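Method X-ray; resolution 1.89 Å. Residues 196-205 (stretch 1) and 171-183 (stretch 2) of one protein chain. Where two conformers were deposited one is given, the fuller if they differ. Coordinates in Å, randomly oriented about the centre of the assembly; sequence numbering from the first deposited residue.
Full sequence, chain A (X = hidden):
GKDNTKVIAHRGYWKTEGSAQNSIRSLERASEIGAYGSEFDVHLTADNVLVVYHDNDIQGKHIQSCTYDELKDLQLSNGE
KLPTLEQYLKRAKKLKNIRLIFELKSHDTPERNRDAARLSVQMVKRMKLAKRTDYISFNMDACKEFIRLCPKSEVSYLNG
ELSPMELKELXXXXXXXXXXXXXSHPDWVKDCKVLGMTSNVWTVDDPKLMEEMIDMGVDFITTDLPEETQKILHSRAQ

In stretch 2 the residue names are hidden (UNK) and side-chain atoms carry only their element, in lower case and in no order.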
ATOM      1  N   GLY A 196      12.298  -7.856  14.578  1.00 26.07           N
ATOM      2  CA  GLY A 196      10.971  -8.436  14.430  1.00 26.29           C
ATOM      3  C   GLY A 196       9.993  -7.599  13.595  1.00 25.70           C
ATOM      4  O   GLY A 196       8.785  -7.675  13.814  1.00 26.14           O
HETATM    5  N   MSE A 197      10.520  -6.823  12.646  1.00 24.40           N
HETATM    6  CA  MSE A 197       9.735  -5.967  11.756  0.60 23.64           C
HETATM    7  C   MSE A 197       9.857  -6.511  10.349  1.00 22.61           C
HETATM    8  O   MSE A 197      10.774  -7.239  10.068  1.00 24.20           O
HETATM    9  CB  MSE A 197      10.282  -4.531  11.693  0.60 22.82           C
HETATM   10  CG  MSE A 197      10.964  -4.046  12.895  0.60 25.41           C
HETATM   11 SE   MSE A 197      11.595  -2.257  12.677  0.45 22.63          SE
HETATM   12  CE  MSE A 197       9.807  -1.471  12.753  0.60 17.17           C
ATOM     13  N   THR A 198       8.961  -6.092   9.475  1.00 21.49           N
ATOM     14  CA  THR A 198       9.054  -6.378   8.028  1.00 20.44           C
ATOM     15  C   THR A 198       9.748  -5.261   7.204  1.00 20.06           C
ATOM     16  O   THR A 198       9.748  -4.074   7.581  1.00 19.14           O
ATOM     17  CB  THR A 198       7.704  -6.713   7.416  1.00 19.80           C
ATOM     18  OG1 THR A 198       6.828  -5.574   7.494  1.00 17.94           O
ATOM     19  CG2 THR A 198       7.132  -7.916   8.137  1.00 18.77           C
ATOM     20  N   SER A 199      10.345  -5.668   6.088  1.00 20.63           N
ATOM     21  CA  SER A 199      10.951  -4.736   5.140  1.00 21.14           C
ATOM     22  C   SER A 199      10.191  -4.860   3.816  1.00 20.97           C
ATOM     23  O   SER A 199       9.932  -5.969   3.365  1.00 22.43           O
ATOM     24  CB  SER A 199      12.433  -5.048   4.965  1.00 20.76           C
ATOM     25  OG  SER A 199      12.636  -6.375   4.583  1.00 22.54           O
ATOM     26  N   ASN A 200       9.823  -3.731   3.229  1.00 20.62           N
ATOM     27  CA  ASN A 200       9.105  -3.663   1.926  1.00 19.34           C
ATOM     28  C   ASN A 200       9.856  -2.605   1.109  1.00 20.17           C
ATOM     29  O   ASN A 200      10.441  -1.666   1.693  1.00 18.91           O
ATOM     30  CB  ASN A 200       7.640  -3.320   2.202  1.00 19.78           C
ATOM     31  CG  ASN A 200       6.712  -3.344   0.969  1.00 19.30           C
ATOM     32  OD1 ASN A 200       7.104  -3.561  -0.194  1.00 17.99           O
ATOM     33  ND2 ASN A 200       5.433  -3.122   1.267  1.00 16.73           N
ATOM     34  N   VAL A 201       9.927  -2.810  -0.217  1.00 19.54           N
ATOM     35  CA  VAL A 201      10.642  -1.890  -1.083  1.00 20.66           C
ATOM     36  C   VAL A 201       9.761  -1.515  -2.287  1.00 20.50           C
ATOM     37  O   VAL A 201       9.066  -2.368  -2.820  1.00 19.68           O
ATOM     38  CB  VAL A 201      12.020  -2.468  -1.524  1.00 21.98           C
ATOM     39  CG1 VAL A 201      11.883  -3.782  -2.357  1.00 20.71           C
ATOM     40  CG2 VAL A 201      12.832  -1.407  -2.259  1.00 22.39           C
ATOM     41  N   TRP A 202       9.792  -0.237  -2.682  1.00 20.79           N
ATOM     42  CA  TRP A 202       8.953   0.274  -3.794  1.00 21.78           C
ATOM     43  C   TRP A 202       9.761   1.173  -4.749  1.00 22.94           C
ATOM     44  O   TRP A 202      10.823   1.654  -4.348  1.00 21.99           O
ATOM     45  CB  TRP A 202       7.739   1.062  -3.257  1.00 21.39           C
ATOM     46  CG  TRP A 202       8.062   2.229  -2.364  1.00 21.46           C
ATOM     47  CD1 TRP A 202       8.162   2.218  -1.008  1.00 20.06           C
ATOM     48  CD2 TRP A 202       8.304   3.589  -2.766  1.00 21.21           C
ATOM     49  NE1 TRP A 202       8.485   3.449  -0.539  1.00 18.74           N
ATOM     50  CE2 TRP A 202       8.562   4.324  -1.591  1.00 20.34           C
ATOM     51  CE3 TRP A 202       8.309   4.260  -4.005  1.00 21.44           C
ATOM     52  CZ2 TRP A 202       8.854   5.706  -1.608  1.00 23.20           C
ATOM     53  CZ3 TRP A 202       8.585   5.640  -4.022  1.00 25.63           C
ATOM     54  CH2 TRP A 202       8.873   6.340  -2.832  1.00 23.13           C
ATOM     55  N   THR A 203       9.340   1.390  -6.007  1.00 22.93           N
ATOM     56  CA  THR A 203       8.430   0.562  -6.784  1.00 23.43           C
ATOM     57  C   THR A 203       9.418  -0.117  -7.719  1.00 24.67           C
ATOM     58  O   THR A 203      10.065   0.573  -8.486  1.00 25.92           O
ATOM     59  CB  THR A 203       7.367   1.426  -7.475  1.00 23.25           C
ATOM     60  OG1 THR A 203       6.512   1.961  -6.449  1.00 22.63           O
ATOM     61  CG2 THR A 203       6.500   0.610  -8.399  1.00 21.87           C
ATOM     62  N   VAL A 204       9.632  -1.427  -7.570  1.00 24.77           N
ATOM     63  CA  VAL A 204      10.781  -2.087  -8.233  1.00 25.86           C
ATOM     64  C   VAL A 204      10.335  -2.869  -9.446  1.00 27.38           C
ATOM     65  O   VAL A 204       9.634  -3.862  -9.281  1.00 26.82           O
ATOM     66  CB  VAL A 204      11.536  -2.998  -7.264  1.00 26.43           C
ATOM     67  CG1 VAL A 204      12.711  -3.663  -8.007  1.00 26.30           C
ATOM     68  CG2 VAL A 204      12.045  -2.148  -6.098  1.00 23.11           C
ATOM     69  N   ASP A 205      10.721  -2.395 -10.641  1.00 29.22           N
ATOM     70  CA  ASP A 205      10.301  -2.979 -11.930  1.00 30.82           C
ATOM     71  C   ASP A 205      11.432  -3.595 -12.790  1.00 32.82           C
ATOM     72  O   ASP A 205      11.156  -4.453 -13.636  1.00 34.37           O
ATOM     73  CB  ASP A 205       9.533  -1.913 -12.741  1.00 31.40           C
ATOM     74  CG  ASP A 205       8.277  -1.389 -12.011  1.00 32.30           C
ATOM     75  OD1 ASP A 205       7.776  -2.041 -11.075  1.00 32.52           O
ATOM     76  OD2 ASP A 205       7.795  -0.291 -12.360  1.00 37.54           O
ATOM     77  N   UNK A 171       6.535   2.204  17.543  1.00 21.53           N
ATOM     78  CA  UNK A 171       5.470   1.198  17.384  1.00 21.02           C
ATOM     79  C   UNK A 171       5.174   0.781  15.957  1.00 19.73           C
ATOM     80  O   UNK A 171       4.185   0.100  15.707  1.00 19.21           O
ATOM     81  N   UNK A 172       6.045   1.106  15.012  1.00 19.30           N
ATOM     82  CA  UNK A 172       5.868   0.587  13.654  1.00 18.48           C
ATOM     83  C   UNK A 172       6.152  -0.896  13.639  1.00 19.68           C
ATOM     84  O   UNK A 172       6.954  -1.384  14.458  1.00 19.34           O
ATOM     85  c   UNK A 172       5.611   5.235  11.501  1.00 18.64           C
ATOM     86  c   UNK A 172       5.634   2.883  11.126  1.00 16.58           C
ATOM     87  c   UNK A 172       6.340   5.073  12.654  1.00 19.02           C
ATOM     88  c   UNK A 172       6.814   1.275  12.674  1.00 19.10           C
ATOM     89  c   UNK A 172       6.398   2.680  12.277  1.00 17.19           C
ATOM     90  c   UNK A 172       5.251   4.147  10.758  1.00 16.78           C
ATOM     91  c   UNK A 172       6.733   3.783  13.045  1.00 19.27           C
ATOM     92  N   UNK A 173       5.498  -1.611  12.727  1.00 18.88           N
ATOM     93  CA  UNK A 173       5.768  -3.008  12.500  1.00 20.23           C
ATOM     94  C   UNK A 173       6.608  -3.248  11.226  1.00 20.31           C
ATOM     95  O   UNK A 173       6.994  -4.380  10.986  1.00 21.58           O
ATOM     96  c   UNK A 173       4.473  -3.838  12.405  1.00 20.13           C
ATOM     97  c   UNK A 173       3.593  -3.586  13.611  1.00 21.84           C
ATOM     98  o   UNK A 173       3.797  -3.480  11.205  1.00 19.20           O
ATOM     99  N   UNK A 174       6.900  -2.209  10.442  1.00 19.83           N
ATOM    100  CA  UNK A 174       7.759  -2.345   9.287  1.00 20.56           C
ATOM    101  C   UNK A 174       8.191  -1.035   8.640  1.00 19.62           C
ATOM    102  O   UNK A 174       7.775   0.028   9.064  1.00 18.89           O
ATOM    103  N   UNK A 175       9.111  -1.128   7.686  1.00 19.83           N
ATOM    104  CA  UNK A 175       9.418  -0.060   6.766  1.00 19.58           C
ATOM    105  C   UNK A 175       8.977  -0.483   5.374  1.00 19.44           C
ATOM    106  O   UNK A 175       8.916  -1.679   5.058  1.00 19.65           O
ATOM    107  c   UNK A 175      12.152  -0.854   4.842  1.00 19.49           C
ATOM    108  c   UNK A 175      13.376  -0.129   6.971  1.00 22.18           C
ATOM    109  c   UNK A 175      10.916   0.284   6.765  1.00 20.21           C
ATOM    110  c   UNK A 175      12.024  -0.666   6.340  1.00 22.45           C
ATOM    111  N   UNK A 176       8.688   0.523   4.561  1.00 18.97           N
ATOM    112  CA  UNK A 176       8.304   0.379   3.162  1.00 18.90           C
ATOM    113  C   UNK A 176       8.970   1.539   2.410  1.00 19.30           C
ATOM    114  O   UNK A 176       8.400   2.614   2.279  1.00 18.63           O
ATOM    115  o   UNK A 176       7.032  -0.280   0.794  1.00 18.72           O
ATOM    116  c   UNK A 176       6.778   0.381   3.064  1.00 18.35           C
ATOM    117  c   UNK A 176       6.267   0.057   1.719  1.00 16.88           C
ATOM    118  o   UNK A 176       5.043   0.028   1.598  1.00 15.55           O
ATOM    119  N   UNK A 177      10.218   1.339   2.000  1.00 19.44           N
ATOM    120  CA  UNK A 177      11.094   2.438   1.618  1.00 20.13           C
ATOM    121  C   UNK A 177      11.498   2.344   0.142  1.00 21.13           C
ATOM    122  O   UNK A 177      11.542   1.252  -0.429  1.00 20.95           O
ATOM    123  c   UNK A 177      13.292   3.662   5.995  1.00 20.94           C
ATOM    124  c   UNK A 177      13.341   3.079   4.726  1.00 20.81           C
ATOM    125  o   UNK A 177      12.048   4.749   7.667  1.00 19.91           O
ATOM    126  c   UNK A 177      12.330   2.433   2.502  1.00 20.41           C
ATOM    127  c   UNK A 177      12.097   4.174   6.457  1.00 19.69           C
ATOM    128  c   UNK A 177      10.952   4.090   5.685  1.00 18.95           C
ATOM    129  c   UNK A 177      10.997   3.551   4.436  1.00 18.87           C
ATOM    130  c   UNK A 177      12.204   3.004   3.916  1.00 20.67           C
ATOM    131  N   UNK A 178      11.790   3.497  -0.460  1.00 21.80           N
ATOM    132  CA  UNK A 178      12.253   3.553  -1.853  1.00 22.87           C
ATOM    133  C   UNK A 178      13.537   2.740  -2.005  1.00 23.27           C
ATOM    134  O   UNK A 178      14.364   2.719  -1.114  1.00 22.73           O
ATOM    135  n   UNK A 178      14.020   5.573  -4.195  1.00 30.13           N
ATOM    136  c   UNK A 178      14.021   5.623  -5.519  1.00 33.33           C
ATOM    137  n   UNK A 178      12.822   5.279  -5.953  1.00 31.34           N
ATOM    138  c   UNK A 178      12.455   5.010  -2.305  1.00 23.88           C
ATOM    139  c   UNK A 178      12.780   5.164  -3.760  1.00 27.53           C
ATOM    140  c   UNK A 178      12.032   4.976  -4.873  1.00 30.15           C
ATOM    141  N   UNK A 179      13.689   2.039  -3.119  1.00 23.57           N
ATOM    142  CA  UNK A 179      14.854   1.188  -3.286  1.00 25.96           C
ATOM    143  C   UNK A 179      16.204   1.877  -3.056  1.00 27.27           C
ATOM    144  O   UNK A 179      17.104   1.257  -2.508  1.00 29.59           O
ATOM    145  o   UNK A 179      15.060   3.422  -9.452  1.00 42.47           O
ATOM    146  c   UNK A 179      14.825   0.420  -4.627  1.00 26.52           C
ATOM    147  c   UNK A 179      16.182   2.365  -7.635  1.00 35.39           C
ATOM    148  c   UNK A 179      14.899   1.245  -5.878  1.00 28.89           C
ATOM    149  c   UNK A 179      15.018   2.699  -8.287  1.00 35.49           C
ATOM    150  c   UNK A 179      16.120   1.629  -6.416  1.00 33.54           C
ATOM    151  c   UNK A 179      13.745   1.567  -6.591  1.00 32.20           C
ATOM    152  c   UNK A 179      13.803   2.291  -7.786  1.00 32.35           C
ATOM    153  N   UNK A 180      16.334   3.143  -3.428  1.00 28.23           N
ATOM    154  CA  UNK A 180      17.605   3.864  -3.232  1.00 30.45           C
ATOM    155  C   UNK A 180      17.967   4.094  -1.788  1.00 29.46           C
ATOM    156  O   UNK A 180      19.167   4.109  -1.443  1.00 30.05           O
ATOM    157  c   UNK A 180      17.792   6.235  -6.326  1.00 42.87           C
ATOM    158  c   UNK A 180      17.641   4.944  -5.509  1.00 36.83           C
ATOM    159  c   UNK A 180      17.620   5.184  -4.001  1.00 31.80           C
ATOM    160  c   UNK A 180      18.222   5.937  -7.765  1.00 46.19           C
ATOM    161  n   UNK A 180      17.275   6.576  -8.691  1.00 49.50           N
ATOM    162  N   UNK A 181      16.948   4.226  -0.938  1.00 27.50           N
ATOM    163  CA  UNK A 181      17.178   4.299   0.503  1.00 26.43           C
ATOM    164  C   UNK A 181      17.820   2.993   1.002  1.00 27.06           C
ATOM    165  O   UNK A 181      18.790   3.042   1.769  1.00 28.55           O
ATOM    166  c   UNK A 181      15.291   5.996   0.875  1.00 22.88           C
ATOM    167  c   UNK A 181      16.132   4.568   2.794  1.00 22.08           C
ATOM    168  c   UNK A 181      15.880   4.606   1.294  1.00 25.07           C
ATOM    169  N   UNK A 182      17.310   1.855   0.545  1.00 26.21           N
ATOM    170  CA  UNK A 182      17.833   0.561   0.980  1.00 27.56           C
ATOM    171  C   UNK A 182      19.195   0.279   0.384  1.00 29.27           C
ATOM    172  O   UNK A 182      20.040  -0.309   1.063  1.00 29.62           O
ATOM    173  c   UNK A 182      16.834  -0.575   0.715  1.00 26.86           C
ATOM    174  c   UNK A 182      14.608  -1.564   1.154  1.00 23.34           C
ATOM    175  c   UNK A 182      15.499  -0.416   1.449  1.00 25.09           C
ATOM    176  c   UNK A 182      15.668  -0.243   2.982  1.00 23.03           C
ATOM    177  N   UNK A 183      19.439   0.749  -0.840  1.00 29.78           N
ATOM    178  CA  UNK A 183      20.812   0.737  -1.404  1.00 31.45           C
ATOM    179  C   UNK A 183      21.778   1.616  -0.619  1.00 32.10           C
ATOM    180  O   UNK A 183      22.898   1.191  -0.344  1.00 32.49           O
ATOM    181  c   UNK A 183      19.973   0.716  -5.217  1.00 34.02           C
ATOM    182  c   UNK A 183      20.819   1.175  -2.856  1.00 31.69           C
ATOM    183  o   UNK A 183      19.774   1.907  -5.429  1.00 33.62           O
ATOM    184  n   UNK A 183      20.069  -0.181  -6.197  1.00 36.53           N
ATOM    185  c   UNK A 183      20.134   0.187  -3.789  1.00 32.93           C
TER
HETATM  186  O   HOH W   1       7.115  -3.547   5.626  1.00 23.06           O

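Position 171 has no side-chain atoms. Its phi is positive, at 88°, and it closes a helix in a Schellman motif. A CB would jam against the preceding carbonyl O. It is G171.

Position 172 carries one carbon and then a six-carbon ring with no oxygen. Its CB lies 4.1 Å from M197 CE, a selenomethionine methyl. This is F172.

Position 173 has one carbon bearing an oxygen and a carbon, and its CB points away from stretch 1. Its backbone O accepts from T198 N at 3.0 Å. It is T173.

Position 174 has no side-chain atoms. An ideal CB would sit 2.5 Å from T198 OG1, a clash. The missing side chain leaves room for that hydroxyl: G174.

Position 175 has four carbons, forked at the second. One terminal carbon is 4.2 Å from S199 CB. The backbone N donates to T198 O at 3.0 Å, and the backbone O accepts from N200 N at 2.9 Å. It is L175. A water joins L175 O (2.7 Å) to T198 OG1 (2.8 Å).

Position 176 has two carbons, the second carrying two oxygens. One oxygen is 3.1 Å from N200 CG. The shape alone would also fit asparagine, but both terminal atoms are oxygen, so this is D176. D176 OD2 is 3.2 Å from N200 ND2, but the angle is too poor for a hydrogen bond.

Position 177 has one carbon and a six-carbon ring bearing an oxygen. Its backbone N donates to N200 O at 3.0 Å. It is Y177; its hydroxyl is bonded elsewhere in the structure.

Position 178 has one carbon and a five-membered ring with two nitrogens. Its CB lies over the six-membered ring of W202, and its own ring turns an edge to that face. This is H178, the N-cap residue.

Position 179 again has a six-carbon ring bearing an oxygen. Its CB is 3.6 Å from V201 CG2, and its backbone N donates to W202 O at 3.1 Å. It is Y179.

Position 180, four carbons in a row ending in nitrogen, is K180. Position 181, one carbon carrying two, is V181. Neither touches stretch 1.

Position 182 has four carbons, forked at the second; one end is 3.8 Å from V201 CB. It is L182.

Position 183 has three carbons, the last with one oxygen and one nitrogen: Q183, without contact.

The contact is a parallel strand pair held by a backbone ladder. W202 NE1 adds a bond to D176 O at 2.9 Å. V201 packs against Y179 and L182 where the helix begins.

Stretch 2 171-183: GFTGLDYHYKVLQ
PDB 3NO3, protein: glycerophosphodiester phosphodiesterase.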